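Putative NAD(P)H-dependent FMN-containing oxidoreductase YwqN (Bacillus subtilis, PDB 1RLI) probably acts as an NAD(P)H-dependent oxidoreductase that uses FMN as its cofactor. Local coordinates at residues V21-A26 against A170-S175; A122-P128 against L155-N159. The contacts are given in a common frame with arbitrary orientation. Residues are numbered along the deposited sequence.

Interaction 1: residues V21-A26 against A170-S175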
# COMPACT_ATOMS: atom_id res chain seq x y z
N VAL D 21 5.85 -24.11 -10.62
CA VAL D 21 4.72 -24.94 -10.22
C VAL D 21 3.40 -24.17 -10.23
O VAL D 21 2.43 -24.62 -10.83
CB VAL D 21 4.95 -25.54 -8.81
CG1 VAL D 21 3.70 -26.26 -8.33
CG2 VAL D 21 6.13 -26.52 -8.85
N LEU D 22 3.36 -23.00 -9.57
CA LEU D 22 2.13 -22.23 -9.53
C LEU D 22 1.70 -21.76 -10.91
O LEU D 22 0.51 -21.72 -11.21
CB LEU D 22 2.27 -21.01 -8.62
CG LEU D 22 2.02 -21.22 -7.13
CD1 LEU D 22 2.11 -19.89 -6.38
CD2 LEU D 22 0.64 -21.84 -6.95
N ALA D 23 2.68 -21.40 -11.75
CA ALA D 23 2.36 -20.93 -13.09
C ALA D 23 1.71 -22.04 -13.91
O ALA D 23 0.76 -21.79 -14.65
CB ALA D 23 3.61 -20.44 -13.79
N GLU D 24 2.22 -23.26 -13.77
CA GLU D 24 1.66 -24.38 -14.51
C GLU D 24 0.20 -24.63 -14.15
O GLU D 24 -0.60 -25.01 -15.01
CB GLU D 24 2.49 -25.64 -14.28
CG GLU D 24 2.06 -26.83 -15.14
CD GLU D 24 2.09 -26.51 -16.63
OE1 GLU D 24 3.10 -25.94 -17.10
OE2 GLU D 24 1.12 -26.85 -17.34
N LYS D 25 -0.16 -24.42 -12.88
CA LYS D 25 -1.53 -24.60 -12.43
C LYS D 25 -2.43 -23.57 -13.11
O LYS D 25 -3.57 -23.86 -13.49
CB LYS D 25 -1.63 -24.41 -10.91
CG LYS D 25 -0.73 -25.33 -10.09
CD LYS D 25 -1.25 -26.76 -10.05
CE LYS D 25 -2.51 -26.86 -9.22
NZ LYS D 25 -2.94 -28.27 -8.99
N ALA D 26 -1.91 -22.36 -13.28
CA ALA D 26 -2.67 -21.29 -13.91
C ALA D 26 -2.88 -21.48 -15.41
O ALA D 26 -3.97 -21.21 -15.92
CB ALA D 26 -2.00 -19.93 -13.63
N ALA D 170 -3.06 -21.39 -2.20
CA ALA D 170 -2.38 -20.82 -3.36
C ALA D 170 -2.53 -21.69 -4.59
O ALA D 170 -2.71 -21.19 -5.70
CB ALA D 170 -0.89 -20.60 -3.05
N LEU D 171 -2.46 -23.00 -4.41
CA LEU D 171 -2.61 -23.90 -5.56
C LEU D 171 -3.97 -23.76 -6.22
O LEU D 171 -4.07 -23.75 -7.45
CB LEU D 171 -2.38 -25.35 -5.14
CG LEU D 171 -0.95 -25.75 -4.74
CD1 LEU D 171 -0.96 -27.19 -4.22
CD2 LEU D 171 -0.02 -25.64 -5.94
N SER D 172 -5.04 -23.67 -5.42
CA SER D 172 -6.38 -23.55 -6.00
C SER D 172 -6.62 -22.15 -6.53
O SER D 172 -7.36 -21.97 -7.50
CB SER D 172 -7.46 -23.91 -4.97
OG SER D 172 -7.33 -23.13 -3.81
N ALA D 173 -5.98 -21.16 -5.92
CA ALA D 173 -6.10 -19.78 -6.37
C ALA D 173 -5.45 -19.67 -7.75
O ALA D 173 -5.95 -18.97 -8.64
CB ALA D 173 -5.41 -18.85 -5.39
N ALA D 174 -4.32 -20.34 -7.93
CA ALA D 174 -3.62 -20.30 -9.21
C ALA D 174 -4.44 -21.02 -10.30
O ALA D 174 -4.53 -20.57 -11.43
CB ALA D 174 -2.22 -20.93 -9.07
N SER D 175 -5.05 -22.14 -9.93
CA SER D 175 -5.87 -22.89 -10.89
C SER D 175 -7.05 -22.06 -11.35
O SER D 175 -7.54 -22.22 -12.46
CB SER D 175 -6.40 -24.17 -10.26
OG SER D 175 -5.35 -25.09 -10.05
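In this flavodoxin-like alpha/beta fold, the helix after the first strand, 18-27, packs against the C-terminal helix 168-175 on one face of the mostly parallel sheet. The short axes of 21-26 and 170-175 approach to 7.8 Å at 41° between their N-to-C directions, consistent with the small A26 and A174 where the helices come closest; 355 Å² is buried. V21 opens the contact at its margin, its CG1 lying 4.5 Å from L171 CD2, while its side chain also touches I164 and L165 in the loop before helix 168-175. L22 is the central apolar residue. Although its CA-to-CB bond points sideways, CD2 reaches 4.4 Å from A170 CB, 4.0 Å from L171 CD2 and 3.7 Å from A174 CB, so the leucine packs among three residues of the facing helix; I121 and V123 of strand 117-124 lie beneath it. One turn on, K25 points toward the partner helix. Its aliphatic chain does the packing, with CB 4.0 Å from A174 CB and CG 4.2 Å from L171 CD2, and its CE lies 3.4 Å from S175 OG. No hydrogen bond crosses the interface: the S175 hydroxyl turns back on its own helix and donates to L171 O, at 3.2 Å from OG. A26 ends the segment where the backbones come nearest, its CA 4.7 Å from that of S175. With only a methyl on A26, main chain meets main chain in a CA-H...O contact, A26 CA to A174 O, at 3.2 Å.

Interaction 2: residues A122-P128 against L155-N159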
# COMPACT_ATOMS: atom_id res chain seq x y z
N ALA D 122 3.24 -14.51 -7.32
CA ALA D 122 4.42 -14.21 -6.52
C ALA D 122 4.48 -15.12 -5.31
O ALA D 122 3.48 -15.32 -4.61
CB ALA D 122 4.42 -12.74 -6.08
N VAL D 123 5.65 -15.68 -5.06
CA VAL D 123 5.82 -16.60 -3.96
C VAL D 123 6.92 -16.12 -3.05
O VAL D 123 7.99 -15.79 -3.52
CB VAL D 123 6.19 -18.02 -4.47
CG1 VAL D 123 6.31 -18.99 -3.30
CG2 VAL D 123 5.14 -18.50 -5.46
N GLY D 124 6.64 -16.12 -1.74
CA GLY D 124 7.62 -15.68 -0.76
C GLY D 124 7.52 -16.49 0.52
O GLY D 124 6.50 -17.13 0.76
N GLY D 125 8.56 -16.46 1.34
CA GLY D 125 8.53 -17.24 2.57
C GLY D 125 8.31 -16.44 3.84
O GLY D 125 8.34 -16.99 4.95
N ASP D 126 8.07 -15.14 3.69
CA ASP D 126 7.87 -14.27 4.85
C ASP D 126 6.48 -13.63 4.81
O ASP D 126 6.34 -12.50 4.35
CB ASP D 126 8.97 -13.19 4.82
CG ASP D 126 9.04 -12.37 6.10
OD1 ASP D 126 8.23 -12.59 7.03
OD2 ASP D 126 9.93 -11.49 6.17
N ASN D 127 5.47 -14.36 5.28
CA ASN D 127 4.06 -13.91 5.33
C ASN D 127 3.67 -13.04 4.14
O ASN D 127 3.19 -11.90 4.28
CB ASN D 127 3.79 -13.16 6.64
CG ASN D 127 2.30 -13.01 6.94
OD1 ASN D 127 1.47 -13.78 6.44
ND2 ASN D 127 1.97 -12.05 7.78
N PRO D 128 3.85 -13.59 2.94
CA PRO D 128 3.56 -12.94 1.66
C PRO D 128 2.17 -12.32 1.55
O PRO D 128 2.03 -11.26 0.95
CB PRO D 128 3.75 -14.06 0.64
CG PRO D 128 4.60 -15.07 1.34
CD PRO D 128 4.15 -15.02 2.76
N LEU D 155 -0.75 -14.79 -4.27
CA LEU D 155 0.42 -14.65 -3.39
C LEU D 155 0.53 -16.01 -2.72
O LEU D 155 -0.41 -16.44 -2.04
CB LEU D 155 0.21 -13.57 -2.33
CG LEU D 155 0.38 -12.12 -2.82
CD1 LEU D 155 -0.17 -11.16 -1.76
CD2 LEU D 155 1.86 -11.84 -3.08
N GLY D 156 1.65 -16.69 -2.94
CA GLY D 156 1.83 -18.02 -2.38
C GLY D 156 2.96 -18.07 -1.38
O GLY D 156 3.88 -17.27 -1.45
N GLU D 157 2.91 -19.03 -0.47
CA GLU D 157 3.93 -19.15 0.55
C GLU D 157 4.89 -20.31 0.27
O GLU D 157 4.46 -21.43 0.02
CB GLU D 157 3.25 -19.31 1.91
CG GLU D 157 4.17 -19.24 3.11
CD GLU D 157 3.40 -19.00 4.39
OE1 GLU D 157 2.41 -19.73 4.63
OE2 GLU D 157 3.78 -18.08 5.15
N GLY D 158 6.18 -20.02 0.32
CA GLY D 158 7.17 -21.04 0.05
C GLY D 158 8.59 -20.53 0.21
O GLY D 158 8.87 -19.37 -0.08
N ASN D 159 9.48 -21.41 0.67
CA ASN D 159 10.88 -21.06 0.87
C ASN D 159 11.79 -21.95 0.04
O ASN D 159 12.67 -21.47 -0.67
CB ASN D 159 11.25 -21.21 2.35
CG ASN D 159 10.95 -19.97 3.16
OD1 ASN D 159 11.51 -18.90 2.90
ND2 ASN D 159 10.07 -20.09 4.15
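Strands 117-124 and 149-157 are neighbouring parallel strands at one end of the mostly parallel sheet in this flavodoxin-like fold, joined by a beta-alpha-beta crossover through helices 128-131 and 133-146. Their ends run 30° apart, with A122, V123 and G124 paired to L155, G156 and E157. G156 bridges both ways, its N donating to A122 O (2.8 Å) and its O accepting from G124 N (3.0 Å); G158 N then donates to G124 O (2.9 Å), an oxygen whose position is less certain. On the face of A122, L155 and E157, the L155 side chain (chi1 m, chi2 t) places CD2 4.0 Å from A122 CB and CD1 3.5 Å from P128 O, and it also touches L133 and I136 of helix 133-146. P128 begins helix 128-131 and its CA-to-CB bond points toward 155-159. E157 extends with chi1 and chi2 both t before chi3 bends to 50°, leaving OE2 3.9 Å from P128 CD with no hydrogen bond to 122-128. V123 takes the other face. Its t rotamer sets CG1 3.8 Å from G158 N, where a beta carbon on residue 158 would be tight, and the same side chain touches N18 and L22 of helix 18-27. In this family the loops at the C-terminal ends of the strands shape the FMN site, so the loop that follows G124 probably borders it. N159, chi1 m, folds its amide back over that loop: OD1 lies 3.4 Å from G125 CA, in the space a G125 side chain would need.

Overall arrangement
Both contacts are partly buried and lie away from the chain centre, but they work at different levels of the fold. Interaction 2 is within the sheet, held by directional backbone hydrogen bonds between neighbouring parallel strands; interaction 1 is a helix pair on one face of that sheet, held by apolar side chains and close main-chain packing, with K25 and S175 at its more open margin. Strand 149-157 and helix 168-175 are successive elements, so the C-terminal part of the chain supplies one side of each contact. Their centres are about 13 Å apart, yet they touch: L22 CD1 lies 3.5 Å from V123 CG2, and A170 CB 3.8 Å from G156 CA.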